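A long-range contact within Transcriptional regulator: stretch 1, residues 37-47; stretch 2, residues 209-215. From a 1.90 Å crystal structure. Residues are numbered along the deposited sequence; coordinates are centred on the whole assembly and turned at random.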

# COMPACT_ATOMS: atom_id res chain seq x y z
N GLN A 37 12.60 -1.31 -22.08
CA GLN A 37 11.29 -0.85 -21.49
C GLN A 37 11.43 -0.53 -20.01
O GLN A 37 10.76 0.37 -19.45
N PHE A 38 12.32 -1.26 -19.36
CA PHE A 38 12.45 -1.16 -17.91
C PHE A 38 13.67 -0.35 -17.49
O PHE A 38 13.96 -0.31 -16.30
N GLN A 39 14.34 0.35 -18.45
CA GLN A 39 15.55 1.11 -18.11
C GLN A 39 15.19 2.58 -18.06
O GLN A 39 14.35 3.01 -18.83
N THR A 40 15.90 3.29 -17.21
CA THR A 40 15.83 4.73 -17.11
C THR A 40 16.77 5.36 -18.12
O THR A 40 17.60 4.66 -18.71
N ILE A 41 16.67 6.67 -18.32
CA ILE A 41 17.62 7.30 -19.27
C ILE A 41 19.03 7.04 -18.74
O ILE A 41 19.98 6.82 -19.55
N THR A 42 19.15 7.02 -17.39
CA THR A 42 20.47 6.90 -16.67
C THR A 42 21.05 5.50 -16.95
O THR A 42 22.23 5.36 -17.28
N ASP A 43 20.20 4.49 -16.98
CA ASP A 43 20.67 3.12 -17.38
C ASP A 43 21.06 3.02 -18.83
O ASP A 43 22.12 2.45 -19.15
N LEU A 44 20.21 3.50 -19.72
CA LEU A 44 20.50 3.39 -21.19
C LEU A 44 21.85 4.05 -21.52
O LEU A 44 22.65 3.52 -22.32
N ALA A 45 22.09 5.20 -20.89
CA ALA A 45 23.34 5.91 -21.01
C ALA A 45 24.53 5.10 -20.51
O ALA A 45 25.55 4.94 -21.23
N ARG A 46 24.42 4.57 -19.29
CA ARG A 46 25.46 3.71 -18.76
C ARG A 46 25.71 2.46 -19.57
O ARG A 46 26.85 2.11 -19.87
N ASN A 47 24.64 1.73 -19.87
CA ASN A 47 24.81 0.47 -20.60
C ASN A 47 25.42 0.65 -22.00
O ASN A 47 25.96 -0.30 -22.56
N ASN A 209 12.66 1.29 -7.49
CA ASN A 209 12.83 -0.08 -7.97
C ASN A 209 13.85 -0.08 -9.09
O ASN A 209 13.84 -0.98 -9.93
N ILE A 210 14.79 0.86 -9.06
CA ILE A 210 15.85 0.84 -10.04
C ILE A 210 17.14 1.43 -9.41
O ILE A 210 17.07 2.37 -8.63
N ASN A 211 18.26 0.81 -9.69
CA ASN A 211 19.54 1.31 -9.18
C ASN A 211 20.00 2.65 -9.68
O ASN A 211 20.57 3.41 -8.90
N HIS A 212 19.81 2.95 -10.97
CA HIS A 212 20.28 4.25 -11.49
C HIS A 212 19.20 5.04 -12.14
O HIS A 212 18.42 4.50 -12.95
N SER A 213 19.17 6.33 -11.88
CA SER A 213 18.00 7.06 -12.31
C SER A 213 18.41 8.49 -12.03
O SER A 213 19.36 8.70 -11.28
N PRO A 214 17.68 9.48 -12.59
CA PRO A 214 17.90 10.91 -12.25
C PRO A 214 17.89 11.16 -10.73
O PRO A 214 18.62 12.05 -10.17
N LEU A 215 17.00 10.45 -10.05
CA LEU A 215 16.88 10.58 -8.60
C LEU A 215 18.11 10.09 -7.84
O LEU A 215 18.50 10.64 -6.78

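The residue that caps a helix can also bind a neighbouring chain segment, as the contact between residues 37-47 and the irregular stretch 209-215 illustrates. T40, the N-cap, points toward the second stretch in rotamer p, as T42 and R46 do in m; I210 and H212 point back toward the first. The T40 OG1 accepts from D43 N at 3.1 Å and donates to H212 O at 2.7 Å, so a single hydroxyl closes the helix turn and binds the other backbone. D43, in m, starts sideways but its end comes nearer, and it completes the capping box: its OD2 accepts from T40 N at 3.2 Å. Its OD1 accepts a hydrogen bond from a water oxygen 2.5 Å away, which in turn accepts from H212 N at 3.0 Å, linking both segments through solvent.

One turn on, R46 (chi2 t, then an off-well chi3 of 91°) lays its guanidinium flat over the imidazole of H212, itself in m, with centres 3.6 Å apart and planes at 10°. The remaining contacts mix methyl groups with oxygens. I210, chi1 t but chi2 off-well at 110°, places CD1 3.3 Å from F38 O, while its CG2 lies 3.8 Å from T40 CG2. T42 sets OG1 3.1 Å from P214 CD, and I41 CG2 meets P214 CG at 4.3 Å.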

# COMPACT_ATOMS: atom_id res chain seq x y z
CB GLN A 37 10.24 -1.97 -21.56
CG GLN A 37 9.97 -2.57 -22.90
CD GLN A 37 8.88 -3.65 -22.83
OE1 GLN A 37 9.16 -4.83 -22.62
NE2 GLN A 37 7.66 -3.24 -23.08
CB PHE A 38 12.43 -2.55 -17.23
CG PHE A 38 11.33 -3.44 -17.74
CD1 PHE A 38 10.00 -3.21 -17.40
CD2 PHE A 38 11.64 -4.55 -18.54
CE1 PHE A 38 8.97 -4.03 -17.89
CE2 PHE A 38 10.63 -5.37 -19.03
CZ PHE A 38 9.29 -5.09 -18.72
CB GLN A 39 16.64 0.93 -19.20
CG GLN A 39 17.23 -0.50 -19.21
CD GLN A 39 18.42 -0.67 -20.16
OE1 GLN A 39 19.11 0.29 -20.51
NE2 GLN A 39 18.67 -1.91 -20.56
CB THR A 40 16.19 5.22 -15.70
OG1 THR A 40 17.59 4.99 -15.44
CG2 THR A 40 15.31 4.51 -14.68
CB ILE A 41 17.32 8.78 -19.49
CG1 ILE A 41 18.22 9.34 -20.59
CG2 ILE A 41 17.24 9.53 -18.15
CD1 ILE A 41 17.75 10.72 -21.00
CB THR A 42 20.38 7.17 -15.13
OG1 THR A 42 19.48 8.26 -14.88
CG2 THR A 42 21.72 7.48 -14.49
CB ASP A 43 19.53 2.09 -17.24
CG ASP A 43 19.20 1.76 -15.79
OD1 ASP A 43 20.13 1.58 -14.96
OD2 ASP A 43 17.99 1.61 -15.51
CB LEU A 44 19.41 4.06 -21.99
CG LEU A 44 19.55 3.86 -23.50
CD1 LEU A 44 19.80 2.41 -23.85
CD2 LEU A 44 18.33 4.40 -24.21
CB ALA A 45 23.28 7.28 -20.34
CB ARG A 46 25.09 3.22 -17.34
CG ARG A 46 25.08 4.26 -16.25
CD ARG A 46 24.54 3.61 -14.97
NE ARG A 46 25.59 3.01 -14.13
CZ ARG A 46 25.89 1.71 -14.03
NH1 ARG A 46 25.23 0.75 -14.70
NH2 ARG A 46 26.85 1.35 -13.21
CB ASN A 47 23.47 -0.21 -20.73
CG ASN A 47 22.90 -0.57 -19.38
OD1 ASN A 47 23.65 -0.75 -18.41
ND2 ASN A 47 21.58 -0.65 -19.31
CB ASN A 209 11.46 -0.60 -8.57
CG ASN A 209 10.37 -0.75 -7.51
OD1 ASN A 209 9.95 -1.87 -7.20
ND2 ASN A 209 9.84 0.35 -7.06
CB ILE A 210 15.38 1.54 -11.36
CG1 ILE A 210 16.31 1.17 -12.49
CG2 ILE A 210 15.26 3.00 -11.20
CD1 ILE A 210 15.60 0.28 -13.48
CB ASN A 211 20.63 0.24 -9.38
CG ASN A 211 20.34 -0.96 -8.53
OD1 ASN A 211 20.40 -0.88 -7.32
ND2 ASN A 211 19.85 -2.01 -9.15
CB HIS A 212 21.38 4.02 -12.50
CG HIS A 212 22.48 3.11 -11.98
ND1 HIS A 212 23.52 3.58 -11.25
CD2 HIS A 212 22.66 1.74 -12.10
CE1 HIS A 212 24.31 2.55 -10.91
NE2 HIS A 212 23.80 1.43 -11.45
CB SER A 213 16.78 6.61 -11.45
OG SER A 213 16.77 7.38 -10.21
CB PRO A 214 16.67 11.57 -12.88
CG PRO A 214 16.36 10.73 -14.11
CD PRO A 214 16.75 9.31 -13.74
CB LEU A 215 15.53 9.93 -8.11
CG LEU A 215 15.13 10.05 -6.61
CD1 LEU A 215 14.97 11.52 -6.23
CD2 LEU A 215 13.77 9.34 -6.31
O HOH W 1 19.62 0.59 -12.73